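Local coordinates for extracellular solute-binding protein family 1 (Pseudothermotoga lettingae, PDB 5CI5), which binds a sugar such as alpha-D-tagatose and probably delivers it to a membrane ABC transporter for uptake, at residues G61-Y66 with Q244-D249; G31-L36 with P133-C138; G222-K227 with P289-P294. All blocks are in the same frame, centred on the assembly; numbering follows the deposited sequence.

How the contacts relate
Contacts 1 and 2 sit together around the bound tagatopyranose with centres about 13 Å apart, and they touch where Gln-32 of contact 2 reaches Asp-248 of contact 1. Contact 3 lies toward the periphery, its centre about 24 Å from that of contact 1 and about 27 Å from that of contact 2. Along the chain the order is 31-36, 61-66, 133-138, 222-227, 244-249, 289-294, so contacts 1 and 2 interleave, as do contacts 1 and 3. Contact 2 joins parts of the lobe built on the mixed sheet, contact 3 joins parts of the other lobe, and contact 1 spans the sugar-binding cleft between them.

Contact 1. Residues G61-Y66 with Q244-D249; sequences GFDTYY and QYHEDD. With T6T (alpha-D-tagatopyranose), chain C.
Segment 61-66, on helix 62-75, faces the turn where His-246 is the N-cap of helix 247-255, and Asp-63 and His-246 bridge the two. Their side chains reach out to meet each other: His-246 NE2 donates to Asp-63 OD2 over 3.0 Å (N-H...O angle 161°). The carboxylate offers its syn lone pair at the ring edge, its plane turned 77° from the imidazole. His-246 CG sits between the backbone N and the carbonyl carbon (chi1 55°), which folds the ring back: ND1 accepts from Asp-248 N, 3.2 Å away in the ring plane, while NE2 faces Asp-63, and this grip at both nitrogens fixes the ring's rotation. Asp-249 completes a capping box: its OD2 takes the His-246 N through the anti lone pair and stands 3.5 Å above the centre of the imidazole plane. Water 1 also bridges, donating to Asp-63 OD1 at 2.9 Å and Asp-248 OD2 at 2.8 Å, which probably eases the closeness of two carboxylates. Phe-62 CZ lies 3.8 Å from the sugar C6, and His-191 stacks on His-246. A polar bridge between lobes beside a bound sugar is consistent with the closed state of a two-lobed periplasmic-type binding protein.

Contact 2. Residues G31-L36 with P133-C138; sequences GQVAEL and PWYTDC. With T6T (alpha-D-tagatopyranose), chain C.
Val-33 and Tyr-135 pass side by side, pointing opposite ways, the valine from the short 3-10 turn after strand 25-30 and the tyrosine from strand 128-138. From CB the Tyr-135 ring leaves the strand with CG between the backbone N and the carbonyl carbon (chi1 90°), a rotation that carries the ring toward the 3-10 segment and the sugar. Along one edge CD2 lies 3.7 Å from Trp-134 CE3. Farther out, CE2 meets Val-33 CB obliquely, also at 3.7 Å. The neighbouring indole takes the CG2 branch of the valine at its edge, Val-33 CG2 standing 4.4 Å from Trp-134 CZ3. Trp-134 and Tyr-135 form a classic beta bulge opposite Trp-301 of strand 298-304, which helps explain how two consecutive residues can both turn their rings toward the same valine. On the other side of the phenol, CE1 comes within 3.3 Å of the sugar O1. At the tip, OH is 2.6 Å from that same O1, near the ring plane, and 3.0 Å from water 2, which accepts from the Val-33 backbone N. Two flanking side chains hold the ligand further: Gln-32 OE1 accepts from the sugar O2 at 2.6 Å while its NE2 donates to Asp-248, and Asp-137 OD2 accepts from both O1 and O3, lying 2.7 Å from O3.

Contact 3. Residues G222-K227 with P289-P294; sequences GLKALK and PYDAKP
Lys-224 and Asp-291 form a surface salt bridge that ties helix 220-234 to the loop between strands 283-286 and 298-304, within the lobe that holds the three-stranded antiparallel sheet. The lysine leaves its helix with CG anti to the backbone N (chi1 -172°) and stays extended to the ammonium, which spans the gap to the loop. There NZ donates to Asp-291 OD2 at 2.8 Å, on the syn side but 34° out of the carboxylate plane, and weakly to OD1 of the same residue at 3.1 Å. One ammonium thus serves both oxygens, unequally. An asparagine in place of Asp-291 would probably leave the Lys-224 ammonium without its countercharge and its extended chain freer to swing. Backbone polar groups are met nearby: Asp-291, Ala-292 and Lys-293 all bond to Ala-202 at the end of helix 190-202, which holds the loop backbone against that helix. On the helix, the Gly-222 carbonyl accepts twice, from Leu-226 N and from the Tyr-196 hydroxyl. Lys-227 turns elsewhere, its NZ pairing with Glu-398. One bond short of NZ, Lys-224 CE lies 3.5 Å from Asp-291 OD2.

Contact 1. Residues G61-Y66 with Q244-D249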
loop_
_atom_site.group_PDB
_atom_site.type_symbol
_atom_site.label_atom_id
_atom_site.label_comp_id
_atom_site.label_asym_id
_atom_site.label_seq_id
_atom_site.Cartn_x
_atom_site.Cartn_y
_atom_site.Cartn_z
ATOM N N GLY A 61 11.291 3.882 7.475
ATOM C CA GLY A 61 10.209 4.585 6.802
ATOM C C GLY A 61 9.991 4.096 5.375
ATOM O O GLY A 61 10.896 3.592 4.712
ATOM N N PHE A 62 8.779 4.259 4.878
ATOM C CA PHE A 62 8.455 3.727 3.573
ATOM C C PHE A 62 9.252 4.310 2.436
ATOM O O PHE A 62 9.687 3.585 1.566
ATOM C CB PHE A 62 6.968 3.938 3.238
ATOM C CG PHE A 62 6.575 3.406 1.879
ATOM C CD1 PHE A 62 6.561 2.042 1.635
ATOM C CD2 PHE A 62 6.256 4.260 0.854
ATOM C CE1 PHE A 62 6.220 1.539 0.396
ATOM C CE2 PHE A 62 5.910 3.763 -0.404
ATOM C CZ PHE A 62 5.896 2.405 -0.634
ATOM N N ASP A 63 9.454 5.617 2.435
ATOM C CA ASP A 63 9.822 6.294 1.196
ATOM C C ASP A 63 11.231 5.916 0.715
ATOM O O ASP A 63 11.518 6.033 -0.479
ATOM C CB ASP A 63 9.720 7.806 1.363
ATOM C CG ASP A 63 8.283 8.299 1.508
ATOM O OD1 ASP A 63 7.346 7.484 1.539
ATOM O OD2 ASP A 63 8.089 9.534 1.587
ATOM N N THR A 64 12.087 5.461 1.619
ATOM C CA THR A 64 13.447 5.063 1.227
ATOM C C THR A 64 13.739 3.594 1.488
ATOM O O THR A 64 14.886 3.149 1.320
ATOM C CB THR A 64 14.531 5.904 1.951
ATOM O OG1 THR A 64 14.438 5.737 3.366
ATOM C CG2 THR A 64 14.369 7.365 1.611
ATOM N N TYR A 65 12.718 2.815 1.850
ATOM C CA TYR A 65 12.994 1.457 2.299
ATOM C C TYR A 65 13.417 0.532 1.142
ATOM O O TYR A 65 14.320 -0.286 1.321
ATOM C CB TYR A 65 11.787 0.879 3.047
ATOM C CG TYR A 65 11.988 -0.547 3.546
ATOM C CD1 TYR A 65 13.155 -0.914 4.210
ATOM C CD2 TYR A 65 11.008 -1.526 3.355
ATOM C CE1 TYR A 65 13.338 -2.208 4.685
ATOM C CE2 TYR A 65 11.186 -2.841 3.829
ATOM C CZ TYR A 65 12.364 -3.173 4.467
ATOM O OH TYR A 65 12.576 -4.444 4.933
ATOM N N TYR A 66 12.815 0.661 -0.036
ATOM C CA TYR A 66 13.180 -0.214 -1.156
ATOM C C TYR A 66 14.669 -0.103 -1.459
ATOM O O TYR A 66 15.374 -1.093 -1.579
ATOM C CB TYR A 66 12.377 0.130 -2.405
ATOM C CG TYR A 66 12.688 -0.761 -3.591
ATOM C CD1 TYR A 66 12.252 -2.084 -3.620
ATOM C CD2 TYR A 66 13.418 -0.295 -4.679
ATOM C CE1 TYR A 66 12.523 -2.902 -4.720
ATOM C CE2 TYR A 66 13.701 -1.117 -5.773
ATOM C CZ TYR A 66 13.260 -2.418 -5.784
ATOM O OH TYR A 66 13.555 -3.216 -6.884
ATOM N N GLN A 244 4.997 17.674 -3.747
ATOM C CA GLN A 244 5.646 17.547 -2.443
ATOM C C GLN A 244 5.038 16.517 -1.508
ATOM O O GLN A 244 5.699 16.083 -0.561
ATOM C CB GLN A 244 5.611 18.875 -1.680
ATOM C CG GLN A 244 6.309 20.026 -2.326
ATOM C CD GLN A 244 6.136 21.285 -1.492
ATOM O OE1 GLN A 244 5.033 21.808 -1.369
ATOM N NE2 GLN A 244 7.217 21.751 -0.886
ATOM N N TYR A 245 3.773 16.177 -1.728
ATOM C CA TYR A 245 3.008 15.406 -0.738
ATOM C C TYR A 245 2.355 14.170 -1.308
ATOM O O TYR A 245 2.013 14.114 -2.489
ATOM C CB TYR A 245 1.923 16.291 -0.106
ATOM C CG TYR A 245 2.491 17.515 0.595
ATOM C CD1 TYR A 245 3.358 17.379 1.668
ATOM C CD2 TYR A 245 2.137 18.780 0.192
ATOM C CE1 TYR A 245 3.868 18.484 2.320
ATOM C CE2 TYR A 245 2.635 19.893 0.825
ATOM C CZ TYR A 245 3.514 19.742 1.892
ATOM O OH TYR A 245 4.034 20.850 2.565
ATOM N N HIS A 246 2.126 13.197 -0.433
ATOM C CA HIS A 246 1.444 11.969 -0.810
ATOM C C HIS A 246 0.495 11.523 0.305
ATOM O O HIS A 246 0.378 12.189 1.348
ATOM C CB HIS A 246 2.457 10.851 -1.161
ATOM C CG HIS A 246 3.462 10.576 -0.088
ATOM N ND1 HIS A 246 3.108 10.185 1.181
ATOM C CD2 HIS A 246 4.817 10.578 -0.126
ATOM C CE1 HIS A 246 4.206 9.982 1.894
ATOM N NE2 HIS A 246 5.254 10.225 1.129
ATOM N N GLU A 247 -0.149 10.379 0.064
ATOM C CA GLU A 247 -1.102 9.766 0.993
ATOM C C GLU A 247 -0.782 9.909 2.475
ATOM O O GLU A 247 -1.686 10.163 3.268
ATOM C CB GLU A 247 -1.212 8.263 0.754
ATOM C CG GLU A 247 -1.762 7.811 -0.548
ATOM C CD GLU A 247 -1.748 6.293 -0.650
ATOM O OE1 GLU A 247 -1.255 5.634 0.290
ATOM O OE2 GLU A 247 -2.218 5.763 -1.669
ATOM N N ASP A 248 0.469 9.655 2.871
ATOM C CA ASP A 248 0.771 9.596 4.293
ATOM C C ASP A 248 0.763 11.011 4.878
ATOM O O ASP A 248 0.239 11.227 5.973
ATOM C CB ASP A 248 2.099 8.905 4.544
ATOM C CG ASP A 248 2.110 7.469 4.049
ATOM O OD1 ASP A 248 1.112 6.765 4.314
ATOM O OD2 ASP A 248 3.118 7.021 3.444
ATOM N N ASP A 249 1.303 11.968 4.125
ATOM C CA ASP A 249 1.210 13.377 4.478
ATOM C C ASP A 249 -0.260 13.806 4.587
ATOM O O ASP A 249 -0.672 14.470 5.551
ATOM C CB ASP A 249 1.934 14.227 3.438
ATOM C CG ASP A 249 3.362 13.802 3.236
ATOM O OD1 ASP A 249 4.060 13.638 4.254
ATOM O OD2 ASP A 249 3.780 13.604 2.070
HETATM O O3 T6T C . -0.322 -0.933 0.578
HETATM C C3 T6T C . 0.962 -1.001 1.190
HETATM C C4 T6T C . 2.011 -1.228 0.103
HETATM O O4 T6T C . 1.667 -2.380 -0.678
HETATM C C5 T6T C . 2.068 0.014 -0.760
HETATM O O5 T6T C . 3.045 -0.143 -1.790
HETATM C C6 T6T C . 2.367 1.240 0.097
HETATM O O6 T6T C . 1.339 1.383 1.076
HETATM C C2 T6T C . 1.221 0.258 1.953
HETATM O O2 T6T C . 2.429 0.119 2.710
HETATM C C1 T6T C . 0.067 0.570 2.931
HETATM O O1 T6T C . -0.216 -0.461 3.803
HETATM O O HOH W 1 5.791 7.413 4.000
#

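Contact 2. Residues G31-L36 with P133-C138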
loop_
_atom_site.group_PDB
_atom_site.type_symbol
_atom_site.label_atom_id
_atom_site.label_comp_id
_atom_site.label_asym_id
_atom_site.label_seq_id
_atom_site.Cartn_x
_atom_site.Cartn_y
_atom_site.Cartn_z
ATOM N N GLY A 31 8.024 0.381 6.096
ATOM C CA GLY A 31 6.761 0.909 5.637
ATOM C C GLY A 31 6.065 1.640 6.748
ATOM O O GLY A 31 6.613 1.830 7.842
ATOM N N GLN A 32 4.832 2.052 6.491
ATOM C CA GLN A 32 4.114 2.862 7.455
ATOM C C GLN A 32 3.894 2.155 8.803
ATOM O O GLN A 32 3.837 2.824 9.821
ATOM C CB GLN A 32 2.777 3.297 6.861
ATOM C CG GLN A 32 2.889 4.104 5.606
ATOM C CD GLN A 32 2.792 3.292 4.333
ATOM O OE1 GLN A 32 3.117 2.089 4.273
ATOM N NE2 GLN A 32 2.342 3.957 3.275
ATOM N N VAL A 33 3.814 0.824 8.814
ATOM C CA VAL A 33 3.533 0.094 10.045
ATOM C C VAL A 33 4.737 0.136 10.995
ATOM O O VAL A 33 4.622 -0.159 12.175
ATOM C CB VAL A 33 3.106 -1.380 9.728
ATOM C CG1 VAL A 33 4.294 -2.290 9.571
ATOM C CG2 VAL A 33 2.194 -1.928 10.804
ATOM N N ALA A 34 5.894 0.531 10.486
ATOM C CA ALA A 34 7.076 0.644 11.333
ATOM C C ALA A 34 6.942 1.807 12.318
ATOM O O ALA A 34 7.719 1.901 13.257
ATOM C CB ALA A 34 8.339 0.796 10.475
ATOM N N GLU A 35 5.937 2.669 12.141
ATOM C CA GLU A 35 5.705 3.739 13.117
ATOM C C GLU A 35 5.137 3.228 14.437
ATOM O O GLU A 35 5.188 3.949 15.436
ATOM C CB GLU A 35 4.763 4.804 12.542
ATOM C CG GLU A 35 5.311 5.420 11.279
ATOM C CD GLU A 35 4.487 6.600 10.765
ATOM O OE1 GLU A 35 3.636 7.134 11.509
ATOM O OE2 GLU A 35 4.714 6.994 9.609
ATOM N N LEU A 36 4.580 2.013 14.438
ATOM C CA LEU A 36 3.935 1.470 15.625
ATOM C C LEU A 36 5.001 0.766 16.460
ATOM O O LEU A 36 4.881 -0.416 16.747
ATOM C CB LEU A 36 2.793 0.522 15.253
ATOM C CG LEU A 36 1.724 1.115 14.334
ATOM C CD1 LEU A 36 0.692 0.088 13.955
ATOM C CD2 LEU A 36 1.067 2.331 14.988
ATOM N N PRO A 133 2.940 -13.476 3.455
ATOM C CA PRO A 133 2.173 -12.232 3.676
ATOM C C PRO A 133 1.847 -12.060 5.158
ATOM O O PRO A 133 1.285 -12.977 5.763
ATOM C CB PRO A 133 0.910 -12.449 2.823
ATOM C CG PRO A 133 1.380 -13.359 1.736
ATOM C CD PRO A 133 2.291 -14.334 2.452
ATOM N N TRP A 134 2.193 -10.905 5.714
ATOM C CA TRP A 134 1.976 -10.621 7.137
ATOM C C TRP A 134 0.795 -9.656 7.377
ATOM O O TRP A 134 -0.038 -9.907 8.245
ATOM C CB TRP A 134 3.254 -10.059 7.771
ATOM C CG TRP A 134 3.066 -9.856 9.242
ATOM C CD1 TRP A 134 3.090 -10.842 10.211
ATOM C CD2 TRP A 134 2.736 -8.638 9.925
ATOM N NE1 TRP A 134 2.826 -10.293 11.449
ATOM C CE2 TRP A 134 2.609 -8.951 11.304
ATOM C CE3 TRP A 134 2.565 -7.308 9.517
ATOM C CZ2 TRP A 134 2.290 -7.994 12.268
ATOM C CZ3 TRP A 134 2.253 -6.344 10.492
ATOM C CH2 TRP A 134 2.128 -6.696 11.852
ATOM N N TYR A 135 0.746 -8.525 6.665
ATOM C CA TYR A 135 -0.487 -7.741 6.641
ATOM C C TYR A 135 -0.833 -7.381 5.221
ATOM O O TYR A 135 0.005 -7.423 4.327
ATOM C CB TYR A 135 -0.400 -6.482 7.521
ATOM C CG TYR A 135 0.105 -5.166 6.934
ATOM C CD1 TYR A 135 -0.687 -4.414 6.077
ATOM C CD2 TYR A 135 1.323 -4.627 7.331
ATOM C CE1 TYR A 135 -0.253 -3.176 5.605
ATOM C CE2 TYR A 135 1.761 -3.388 6.878
ATOM C CZ TYR A 135 0.963 -2.669 6.022
ATOM O OH TYR A 135 1.440 -1.435 5.615
ATOM N N THR A 136 -2.115 -7.116 5.028
ATOM C CA THR A 136 -2.601 -6.732 3.721
ATOM C C THR A 136 -3.577 -5.552 3.853
ATOM O O THR A 136 -3.825 -5.029 4.962
ATOM C CB THR A 136 -3.248 -7.944 3.012
ATOM O OG1 THR A 136 -3.516 -7.628 1.638
ATOM C CG2 THR A 136 -4.528 -8.437 3.707
ATOM N N ASP A 137 -4.078 -5.119 2.705
ATOM C CA ASP A 137 -4.954 -3.974 2.610
ATOM C C ASP A 137 -5.532 -3.895 1.205
ATOM O O ASP A 137 -5.129 -4.639 0.305
ATOM C CB ASP A 137 -4.195 -2.670 2.949
ATOM C CG ASP A 137 -3.039 -2.360 1.964
ATOM O OD1 ASP A 137 -3.294 -2.341 0.745
ATOM O OD2 ASP A 137 -1.875 -2.137 2.420
ATOM N N CYS A 138 -6.491 -2.993 1.030
ATOM C CA CYS A 138 -6.838 -2.544 -0.314
ATOM C C CYS A 138 -7.066 -1.050 -0.190
ATOM O O CYS A 138 -7.207 -0.515 0.921
ATOM C CB CYS A 138 -8.062 -3.274 -0.892
ATOM S SG CYS A 138 -9.596 -3.049 -0.020
HETATM O O3 T6T C . -0.322 -0.933 0.578
HETATM C C3 T6T C . 0.962 -1.001 1.190
HETATM C C4 T6T C . 2.011 -1.228 0.103
HETATM O O4 T6T C . 1.667 -2.380 -0.678
HETATM C C5 T6T C . 2.068 0.014 -0.760
HETATM O O5 T6T C . 3.045 -0.143 -1.790
HETATM C C6 T6T C . 2.367 1.240 0.097
HETATM O O6 T6T C . 1.339 1.383 1.076
HETATM C C2 T6T C . 1.221 0.258 1.953
HETATM O O2 T6T C . 2.429 0.119 2.710
HETATM C C1 T6T C . 0.067 0.570 2.931
HETATM O O1 T6T C . -0.216 -0.461 3.803
HETATM O O HOH W 2 4.258 -1.029 6.457
#

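Contact 3. Residues G222-K227 with P289-P294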
loop_
_atom_site.group_PDB
_atom_site.type_symbol
_atom_site.label_atom_id
_atom_site.label_comp_id
_atom_site.label_asym_id
_atom_site.label_seq_id
_atom_site.Cartn_x
_atom_site.Cartn_y
_atom_site.Cartn_z
ATOM N N GLY A 222 -6.580 5.592 -20.144
ATOM C CA GLY A 222 -5.399 5.968 -19.384
ATOM C C GLY A 222 -5.123 7.452 -19.453
ATOM O O GLY A 222 -4.625 8.062 -18.489
ATOM N N LEU A 223 -5.447 8.050 -20.597
ATOM C CA LEU A 223 -5.281 9.492 -20.754
ATOM C C LEU A 223 -6.306 10.244 -19.904
ATOM O O LEU A 223 -5.973 11.212 -19.221
ATOM C CB LEU A 223 -5.423 9.887 -22.229
ATOM C CG LEU A 223 -5.296 11.390 -22.477
ATOM C CD1 LEU A 223 -3.851 11.853 -22.242
ATOM C CD2 LEU A 223 -5.735 11.769 -23.901
ATOM N N LYS A 224 -7.561 9.790 -19.949
ATOM C CA LYS A 224 -8.624 10.379 -19.165
ATOM C C LYS A 224 -8.247 10.349 -17.670
ATOM O O LYS A 224 -8.398 11.345 -16.958
ATOM C CB LYS A 224 -9.943 9.640 -19.411
ATOM C CG LYS A 224 -11.137 10.301 -18.782
ATOM C CD LYS A 224 -12.394 9.503 -18.983
ATOM C CE LYS A 224 -13.588 10.211 -18.384
ATOM N NZ LYS A 224 -14.814 9.396 -18.589
ATOM N N ALA A 225 -7.756 9.200 -17.213
ATOM C CA ALA A 225 -7.310 9.042 -15.818
ATOM C C ALA A 225 -6.165 9.985 -15.490
ATOM O O ALA A 225 -6.171 10.627 -14.452
ATOM C CB ALA A 225 -6.886 7.594 -15.570
ATOM N N LEU A 226 -5.177 10.070 -16.371
ATOM C CA LEU A 226 -4.046 10.959 -16.141
ATOM C C LEU A 226 -4.480 12.430 -16.049
ATOM O O LEU A 226 -4.032 13.165 -15.173
ATOM C CB LEU A 226 -2.989 10.789 -17.243
ATOM C CG LEU A 226 -1.761 11.684 -17.112
ATOM C CD1 LEU A 226 -1.058 11.547 -15.754
ATOM C CD2 LEU A 226 -0.767 11.418 -18.248
ATOM N N LYS A 227 -5.348 12.842 -16.958
ATOM C CA LYS A 227 -5.833 14.225 -16.968
ATOM C C LYS A 227 -6.652 14.547 -15.713
ATOM O O LYS A 227 -6.432 15.582 -15.092
ATOM C CB LYS A 227 -6.663 14.489 -18.226
ATOM C CG LYS A 227 -5.807 14.596 -19.448
ATOM C CD LYS A 227 -6.570 15.073 -20.683
ATOM C CE LYS A 227 -5.580 15.268 -21.824
ATOM N NZ LYS A 227 -6.195 15.921 -23.007
ATOM N N PRO A 289 -14.413 6.843 -5.381
ATOM C CA PRO A 289 -15.195 7.288 -6.540
ATOM C C PRO A 289 -14.592 6.820 -7.867
ATOM O O PRO A 289 -13.361 6.796 -8.029
ATOM C CB PRO A 289 -15.142 8.816 -6.422
ATOM C CG PRO A 289 -15.054 9.046 -4.948
ATOM C CD PRO A 289 -14.159 7.946 -4.435
ATOM N N TYR A 290 -15.458 6.454 -8.807
ATOM C CA TYR A 290 -14.989 5.898 -10.071
ATOM C C TYR A 290 -15.778 6.476 -11.248
ATOM O O TYR A 290 -16.757 7.224 -11.073
ATOM C CB TYR A 290 -15.055 4.358 -10.033
ATOM C CG TYR A 290 -16.447 3.781 -9.884
ATOM C CD1 TYR A 290 -17.225 3.494 -10.993
ATOM C CD2 TYR A 290 -16.969 3.507 -8.637
ATOM C CE1 TYR A 290 -18.496 2.954 -10.854
ATOM C CE2 TYR A 290 -18.233 2.971 -8.489
ATOM C CZ TYR A 290 -18.991 2.693 -9.607
ATOM O OH TYR A 290 -20.245 2.155 -9.465
ATOM N N ASP A 291 -15.304 6.145 -12.446
ATOM C CA ASP A 291 -15.833 6.620 -13.713
ATOM C C ASP A 291 -16.598 5.469 -14.384
ATOM O O ASP A 291 -17.819 5.351 -14.228
ATOM C CB ASP A 291 -14.673 7.121 -14.583
ATOM C CG ASP A 291 -15.090 7.455 -15.999
ATOM O OD1 ASP A 291 -16.184 8.031 -16.173
ATOM O OD2 ASP A 291 -14.310 7.160 -16.931
ATOM N N ALA A 292 -15.871 4.577 -15.050
ATOM C CA ALA A 292 -16.472 3.457 -15.773
ATOM C C ALA A 292 -16.715 2.203 -14.920
ATOM O O ALA A 292 -17.707 1.489 -15.112
ATOM C CB ALA A 292 -15.593 3.096 -16.948
ATOM N N LYS A 293 -15.803 1.936 -13.989
ATOM C CA LYS A 293 -15.766 0.677 -13.244
ATOM C C LYS A 293 -15.271 0.938 -11.833
ATOM O O LYS A 293 -14.305 1.676 -11.665
ATOM C CB LYS A 293 -14.813 -0.332 -13.898
ATOM C CG LYS A 293 -15.149 -0.768 -15.321
ATOM C CD LYS A 293 -14.299 -1.991 -15.724
ATOM C CE LYS A 293 -14.445 -2.331 -17.208
ATOM N NZ LYS A 293 -15.860 -2.266 -17.681
ATOM N N PRO A 294 -15.868 0.279 -10.829
ATOM C CA PRO A 294 -15.281 0.284 -9.490
ATOM C C PRO A 294 -13.864 -0.248 -9.505
ATOM O O PRO A 294 -13.577 -1.217 -10.215
ATOM C CB PRO A 294 -16.191 -0.644 -8.693
ATOM C CG PRO A 294 -17.423 -0.779 -9.487
ATOM C CD PRO A 294 -17.047 -0.599 -10.903
#